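Local structure of putative HTH-type transcriptional regulator PF0864 (Pyrococcus furiosus, 2IA0) at the interface of chains A and B. The protein probably binds DNA sequence-specifically as a transcriptional regulator of the AsnC family, through an N-terminal winged helix-turn-helix domain joined to a dimeric alpha+beta barrel domain. Numbering follows the deposited sequence. Chains: chain A/B, Putative HTH-type transcriptional regulator PF0864.

Contact 1: the interface of chains A and B. Residues chain A 66, 68, 72, 167-169, 171; chain B 20, 23, 27.
B:Lys27, near the end of helix 17-28, lies against A:Ile66 of strand 61-68 and against A:Val171 and A:Ala169 of the C-terminal tail. From CB the chain leaves the helix and its CG meets CG1 of A:Ile66 at 3.7 Å, the two side chains crossing at about a right angle. A:Ile66 can offer that branch because CG1 sits between its backbone N and carbonyl carbon (chi1 59°), turned toward the helix. At the next atom, CD of the lysine passes CG1 of A:Val171 at 3.6 Å, the two side chains running antiparallel past one another, with CD1 of A:Leu68 as a looser neighbour. Bends at chi3 and chi4 (73° and 70°) then swing CE and the ammonium NZ to the backbone carbonyl of A:Ala169. NZ donates a hydrogen bond there, nearly along the C=O axis; the modelled 2.5 Å between NZ of B:Lys27 and O of A:Ala169 is short. A lysine suits the place, as its methylenes cover aliphatic groups while its tip reaches a carbonyl past the end of helix 164-168. One and two turns back, B:Leu23 and B:Arg20 continue the apolar strip: CD1 of the leucine meets CD2 of A:Leu72 tip to tip at 3.8 Å, and CB of the arginine lies 3.7 Å from CG2 of A:Val171. Helix 17-28 of one subunit's DNA-binding region is thus docked on the linking strand and C-terminal residues of the other.

Contact 2: the interface of chains A and B. Residues chain A 59-63; chain B 66-69.
B:Ile67, with 53 Å² hidden by the partner, pairs with A:Arg63 in an antiparallel beta ladder formed by the same strand, 61-68, of each AsnC-family subunit. Its backbone N donates to O of A:Arg63 at 2.6 Å. Its carbonyl O in turn accepts from two successive amides: the N of A:Glu62 at 2.7 Å and, longer, the N of A:Arg63 at 3.3 Å. One oxygen gripped twice, with helical backbone angles at A:Glu62, marks a classic beta-bulge in which A:Glu62 is the extra residue.

The side chains of B:Ile67 and A:Arg63 lie alongside each other, pointing the same way. Bends at chi2 and chi3 of the arginine lay its guanidinium over the end of the isoleucine, whose CD1 rests over one face, nearer its edge than its centre, 3.5 Å from CZ. Such a flat face can pack against a methyl group because the N-H bonds point outward in its plane. With CG anti to the backbone N (chi1 -177°), A:Glu62 slants across the isoleucine and brings OE2 to 3.6 Å from CG2.

B:Gly69, with 31 Å² hidden, carries the pairing past the strand end. Its N donates to O of A:Val60 at 3.0 Å. A glycine, with only hydrogens on CA, may ease the close approach of the chains here.

Contact 3: the interface of chains A and B. Residues chain A 97-98, 101, 114-115; chain B 157, 159.
A:Lys115 and B:Glu157 join strands 110-116 and 157-158 in an antiparallel bridge between the alpha+beta domains of two AsnC-family subunits. The firm backbone bond runs from N of A:Lys115 to O of B:Glu157 at 2.9 Å. The return bond, from N of B:Glu157 to O of A:Lys115, is weak at 3.5 Å.

Among side-chain polar contacts, NZ of B:Lys159 approaches OG of A:Ser101 on helix 91-105 in a weak hydrogen bond of 3.3 Å. That hydroxyl is itself positioned by its own helix, donating at 2.9 Å to the carbonyl O of A:Ile97 from above the carbonyl plane. A serine suits this face because its small hydroxyl can give a hydrogen to the preceding turn and still accept one from the lysine.

Long lysine chains suit the apolar contacts, offering methylenes to the partner below a charged tip. B:Lys159, bent at chi2 and chi4, brings CD to 3.7 Å from CB of A:Ser101 before its ammonium turns in beside the serine. A:Lys115, extended with CG anti to the backbone N (chi1 179°), crosses B:Glu157 obliquely; CB of the lysine and CG of the glutamate are 4.0 Å apart.

A glutamate at 157 also places a carboxylate near that lysine's tip. NZ of A:Lys115 stands 4.3 Å from OE2 of B:Glu157, beyond direct contact, yet the opposite charges may attract and could temper repulsion between the ammonium groups of A:Lys115 and B:Lys159.

Contact 1: the interface of chains A and B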
loop_
_atom_site.group_PDB
_atom_site.type_symbol
_atom_site.label_atom_id
_atom_site.label_comp_id
_atom_site.label_asym_id
_atom_site.label_seq_id
_atom_site.Cartn_x
_atom_site.Cartn_y
_atom_site.Cartn_z
ATOM N N ILE A 66 11.263 -3.913 3.363
ATOM C CA ILE A 66 11.408 -4.754 2.182
ATOM C C ILE A 66 10.048 -5.055 1.543
ATOM O O ILE A 66 8.990 -4.904 2.161
ATOM C CB ILE A 66 12.156 -6.080 2.476
ATOM C CG1 ILE A 66 11.404 -6.867 3.551
ATOM C CG2 ILE A 66 13.650 -5.815 2.819
ATOM C CD1 ILE A 66 11.602 -8.356 3.454
ATOM N N LEU A 68 8.088 -8.051 -0.471
ATOM C CA LEU A 68 8.166 -9.514 -0.595
ATOM C C LEU A 68 7.927 -9.999 -2.034
ATOM O O LEU A 68 7.237 -9.344 -2.807
ATOM C CB LEU A 68 7.187 -10.180 0.372
ATOM C CG LEU A 68 7.526 -10.063 1.858
ATOM C CD1 LEU A 68 6.608 -10.901 2.679
ATOM C CD2 LEU A 68 8.963 -10.469 2.103
ATOM N N LEU A 72 5.496 -15.132 -1.527
ATOM C CA LEU A 72 4.819 -14.771 -0.285
ATOM C C LEU A 72 3.697 -13.772 -0.501
ATOM O O LEU A 72 2.968 -13.456 0.443
ATOM C CB LEU A 72 5.804 -14.244 0.762
ATOM C CG LEU A 72 6.670 -15.211 1.569
ATOM C CD1 LEU A 72 7.923 -15.434 0.827
ATOM C CD2 LEU A 72 7.008 -14.629 2.929
ATOM N N PHE A 167 4.535 -5.194 -0.403
ATOM C CA PHE A 167 4.694 -4.400 0.807
ATOM C C PHE A 167 3.785 -4.852 1.995
ATOM O O PHE A 167 4.254 -4.978 3.128
ATOM C CB PHE A 167 4.517 -2.904 0.486
ATOM C CG PHE A 167 4.537 -2.029 1.701
ATOM C CD1 PHE A 167 5.716 -1.867 2.441
ATOM C CD2 PHE A 167 3.365 -1.393 2.136
ATOM C CE1 PHE A 167 5.730 -1.073 3.603
ATOM C CE2 PHE A 167 3.364 -0.604 3.274
ATOM C CZ PHE A 167 4.556 -0.442 4.016
ATOM N N LEU A 168 2.496 -5.087 1.725
ATOM C CA LEU A 168 1.508 -5.404 2.756
ATOM C C LEU A 168 1.470 -6.892 3.122
ATOM O O LEU A 168 0.905 -7.260 4.169
ATOM C CB LEU A 168 0.097 -4.952 2.304
ATOM C CG LEU A 168 -0.163 -3.462 2.099
ATOM C CD1 LEU A 168 -1.551 -3.192 1.507
ATOM C CD2 LEU A 168 0.033 -2.679 3.385
ATOM N N ALA A 169 2.032 -7.736 2.258
ATOM C CA ALA A 169 2.058 -9.189 2.470
ATOM C C ALA A 169 2.579 -9.497 3.854
ATOM O O ALA A 169 3.632 -8.998 4.264
ATOM C CB ALA A 169 2.942 -9.882 1.417
ATOM N N VAL A 171 3.967 -12.155 6.772
ATOM C CA VAL A 171 4.761 -13.368 6.898
ATOM C C VAL A 171 4.815 -13.817 8.373
ATOM O O VAL A 171 3.987 -14.611 8.832
ATOM C CB VAL A 171 6.219 -13.183 6.342
ATOM C CG1 VAL A 171 6.766 -11.813 6.666
ATOM C CG2 VAL A 171 7.144 -14.248 6.912
ATOM N N ARG B 20 11.302 -16.939 8.022
ATOM C CA ARG B 20 10.153 -16.076 8.339
ATOM C C ARG B 20 10.500 -15.043 9.401
ATOM O O ARG B 20 10.046 -13.899 9.324
ATOM C CB ARG B 20 8.943 -16.904 8.780
ATOM C CG ARG B 20 8.422 -17.827 7.698
ATOM C CD ARG B 20 7.106 -18.482 8.098
ATOM N NE ARG B 20 6.241 -18.625 6.927
ATOM C CZ ARG B 20 6.250 -19.667 6.095
ATOM N NH1 ARG B 20 7.084 -20.691 6.300
ATOM N NH2 ARG B 20 5.416 -19.684 5.053
ATOM N N LEU B 23 12.661 -12.357 7.598
ATOM C CA LEU B 23 11.726 -11.511 6.828
ATOM C C LEU B 23 10.886 -10.537 7.662
ATOM O O LEU B 23 10.683 -9.416 7.240
ATOM C CB LEU B 23 10.826 -12.348 5.911
ATOM C CG LEU B 23 11.529 -13.281 4.921
ATOM C CD1 LEU B 23 10.528 -14.225 4.282
ATOM C CD2 LEU B 23 12.283 -12.515 3.848
ATOM N N LYS B 27 11.186 -6.475 7.429
ATOM C CA LYS B 27 9.979 -5.698 7.128
ATOM C C LYS B 27 9.760 -4.494 8.043
ATOM O O LYS B 27 9.237 -3.476 7.599
ATOM C CB LYS B 27 8.737 -6.593 7.132
ATOM C CG LYS B 27 8.438 -7.194 5.773
ATOM C CD LYS B 27 7.535 -8.415 5.861
ATOM C CE LYS B 27 6.074 -8.062 6.196
ATOM N NZ LYS B 27 5.366 -7.370 5.072
#

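Contact 2: the interface of chains A and B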
loop_
_atom_site.group_PDB
_atom_site.type_symbol
_atom_site.label_atom_id
_atom_site.label_comp_id
_atom_site.label_asym_id
_atom_site.label_seq_id
_atom_site.Cartn_x
_atom_site.Cartn_y
_atom_site.Cartn_z
ATOM N N GLY A 59 11.493 12.675 10.390
ATOM C CA GLY A 59 10.512 11.659 9.987
ATOM C C GLY A 59 10.047 11.724 8.540
ATOM O O GLY A 59 9.041 11.102 8.185
ATOM N N VAL A 60 10.765 12.477 7.696
ATOM C CA VAL A 60 10.510 12.464 6.256
ATOM C C VAL A 60 10.856 11.072 5.689
ATOM O O VAL A 60 10.053 10.474 4.963
ATOM C CB VAL A 60 11.248 13.603 5.516
ATOM C CG1 VAL A 60 11.026 13.498 4.007
ATOM C CG2 VAL A 60 10.766 14.953 6.008
ATOM N N ILE A 61 12.031 10.543 6.035
ATOM C CA ILE A 61 12.245 9.109 5.858
ATOM C C ILE A 61 11.659 8.483 7.106
ATOM O O ILE A 61 12.244 8.564 8.190
ATOM C CB ILE A 61 13.739 8.711 5.607
ATOM C CG1 ILE A 61 14.266 9.332 4.299
ATOM C CG2 ILE A 61 13.881 7.236 5.493
ATOM C CD1 ILE A 61 15.789 9.500 4.271
ATOM N N GLU A 62 10.458 7.921 6.978
ATOM C CA GLU A 62 9.797 7.331 8.134
ATOM C C GLU A 62 10.390 5.980 8.518
ATOM O O GLU A 62 10.528 5.680 9.715
ATOM C CB GLU A 62 8.288 7.186 7.930
ATOM C CG GLU A 62 7.606 6.636 9.184
ATOM C CD GLU A 62 6.245 6.071 8.901
ATOM O OE1 GLU A 62 5.302 6.897 8.751
ATOM O OE2 GLU A 62 6.125 4.800 8.833
ATOM N N ARG A 63 10.761 5.169 7.528
ATOM C CA ARG A 63 11.103 3.780 7.825
ATOM C C ARG A 63 11.701 3.136 6.597
ATOM O O ARG A 63 11.363 3.524 5.504
ATOM C CB ARG A 63 9.829 3.019 8.243
ATOM C CG ARG A 63 10.040 1.611 8.787
ATOM C CD ARG A 63 8.971 1.274 9.832
ATOM N NE ARG A 63 7.709 0.941 9.189
ATOM C CZ ARG A 63 7.531 -0.170 8.479
ATOM N NH1 ARG A 63 8.532 -1.037 8.342
ATOM N NH2 ARG A 63 6.367 -0.416 7.909
ATOM N N ILE B 66 11.911 2.643 1.098
ATOM C CA ILE B 66 11.637 3.456 2.282
ATOM C C ILE B 66 10.163 3.839 2.359
ATOM O O ILE B 66 9.467 3.914 1.341
ATOM C CB ILE B 66 12.501 4.790 2.321
ATOM C CG1 ILE B 66 12.298 5.636 1.056
ATOM C CG2 ILE B 66 13.995 4.507 2.616
ATOM C CD1 ILE B 66 12.723 7.087 1.206
ATOM N N ILE B 67 9.688 4.082 3.572
ATOM C CA ILE B 67 8.381 4.684 3.779
ATOM C C ILE B 67 8.592 6.167 4.060
ATOM O O ILE B 67 9.451 6.528 4.881
ATOM C CB ILE B 67 7.577 3.936 4.910
ATOM C CG1 ILE B 67 7.223 2.516 4.431
ATOM C CG2 ILE B 67 6.257 4.656 5.235
ATOM C CD1 ILE B 67 7.088 1.574 5.532
ATOM N N LEU B 68 7.886 7.011 3.299
ATOM C CA LEU B 68 7.843 8.469 3.508
ATOM C C LEU B 68 6.845 8.870 4.613
ATOM O O LEU B 68 5.819 8.215 4.818
ATOM C CB LEU B 68 7.478 9.196 2.211
ATOM C CG LEU B 68 8.289 8.957 0.929
ATOM C CD1 LEU B 68 7.621 9.744 -0.192
ATOM C CD2 LEU B 68 9.808 9.312 1.065
ATOM N N GLY B 69 7.133 9.946 5.334
ATOM C CA GLY B 69 6.239 10.335 6.417
ATOM C C GLY B 69 5.726 11.744 6.254
ATOM O O GLY B 69 5.667 12.271 5.146
#

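Contact 3: the interface of chains A and B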
loop_
_atom_site.group_PDB
_atom_site.type_symbol
_atom_site.label_atom_id
_atom_site.label_comp_id
_atom_site.label_asym_id
_atom_site.label_seq_id
_atom_site.Cartn_x
_atom_site.Cartn_y
_atom_site.Cartn_z
ATOM N N ILE A 97 -18.406 0.414 14.133
ATOM C CA ILE A 97 -17.364 0.403 13.128
ATOM C C ILE A 97 -15.979 0.050 13.684
ATOM O O ILE A 97 -15.244 -0.707 13.026
ATOM C CB ILE A 97 -17.348 1.743 12.338
ATOM C CG1 ILE A 97 -18.549 1.792 11.395
ATOM C CG2 ILE A 97 -16.046 1.935 11.562
ATOM C CD1 ILE A 97 -18.870 3.170 10.936
ATOM N N SER A 98 -15.617 0.606 14.862
ATOM C CA SER A 98 -14.366 0.217 15.567
ATOM C C SER A 98 -14.300 -1.278 15.824
ATOM O O SER A 98 -13.275 -1.900 15.581
ATOM C CB SER A 98 -14.185 0.957 16.898
ATOM O OG SER A 98 -13.925 2.341 16.696
ATOM N N SER A 101 -13.882 -3.014 12.411
ATOM C CA SER A 101 -12.491 -2.743 12.062
ATOM C C SER A 101 -11.464 -3.668 12.763
ATOM O O SER A 101 -10.663 -4.310 12.085
ATOM C CB SER A 101 -12.164 -1.279 12.331
ATOM O OG SER A 101 -12.839 -0.459 11.388
ATOM N N ALA A 114 -9.796 0.427 6.444
ATOM C CA ALA A 114 -10.003 1.872 6.582
ATOM C C ALA A 114 -11.469 2.205 6.729
ATOM O O ALA A 114 -12.348 1.429 6.338
ATOM C CB ALA A 114 -9.384 2.644 5.422
ATOM N N LYS A 115 -11.723 3.349 7.339
ATOM C CA LYS A 115 -13.067 3.826 7.569
ATOM C C LYS A 115 -13.313 4.972 6.575
ATOM O O LYS A 115 -12.458 5.844 6.403
ATOM C CB LYS A 115 -13.193 4.274 9.040
ATOM C CG LYS A 115 -14.547 4.843 9.455
ATOM C CD LYS A 115 -14.439 5.505 10.807
ATOM C CE LYS A 115 -15.727 6.247 11.097
ATOM N NZ LYS A 115 -15.798 6.725 12.498
ATOM N N GLU B 157 -10.188 7.521 8.389
ATOM C CA GLU B 157 -9.012 6.989 9.084
ATOM C C GLU B 157 -8.581 5.619 8.579
ATOM O O GLU B 157 -9.375 4.885 8.064
ATOM C CB GLU B 157 -9.199 6.971 10.613
ATOM C CG GLU B 157 -10.330 6.099 11.131
ATOM C CD GLU B 157 -10.460 6.150 12.668
ATOM O OE1 GLU B 157 -9.449 5.920 13.382
ATOM O OE2 GLU B 157 -11.585 6.432 13.150
ATOM N N LYS B 159 -7.153 2.021 9.828
ATOM C CA LYS B 159 -7.049 1.218 11.033
ATOM C C LYS B 159 -5.887 0.216 10.936
ATOM O O LYS B 159 -5.219 -0.043 11.929
ATOM C CB LYS B 159 -8.387 0.513 11.307
ATOM C CG LYS B 159 -9.607 1.482 11.546
ATOM C CD LYS B 159 -9.952 1.586 13.053
ATOM C CE LYS B 159 -10.955 2.705 13.378
ATOM N NZ LYS B 159 -12.353 2.447 12.894
#

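Contact 1 and contact 2 share strand 61-68: A:Ile66 and A:Leu68 face helix 17-28 of chain B in the former, while A:Ile61 to A:Arg63 pair with the B copy of the strand in the latter. Their C-alpha centres are about 18 Å apart. Contact 3 lies about 23 Å from either centre and joins the alpha+beta domains through other elements. Because the interface is two-fold symmetric, each contact recurs with the chains exchanged. The subunits are therefore held at both their DNA-binding and their alpha+beta regions, which probably keeps the two DNA-binding domains in a set orientation to each other.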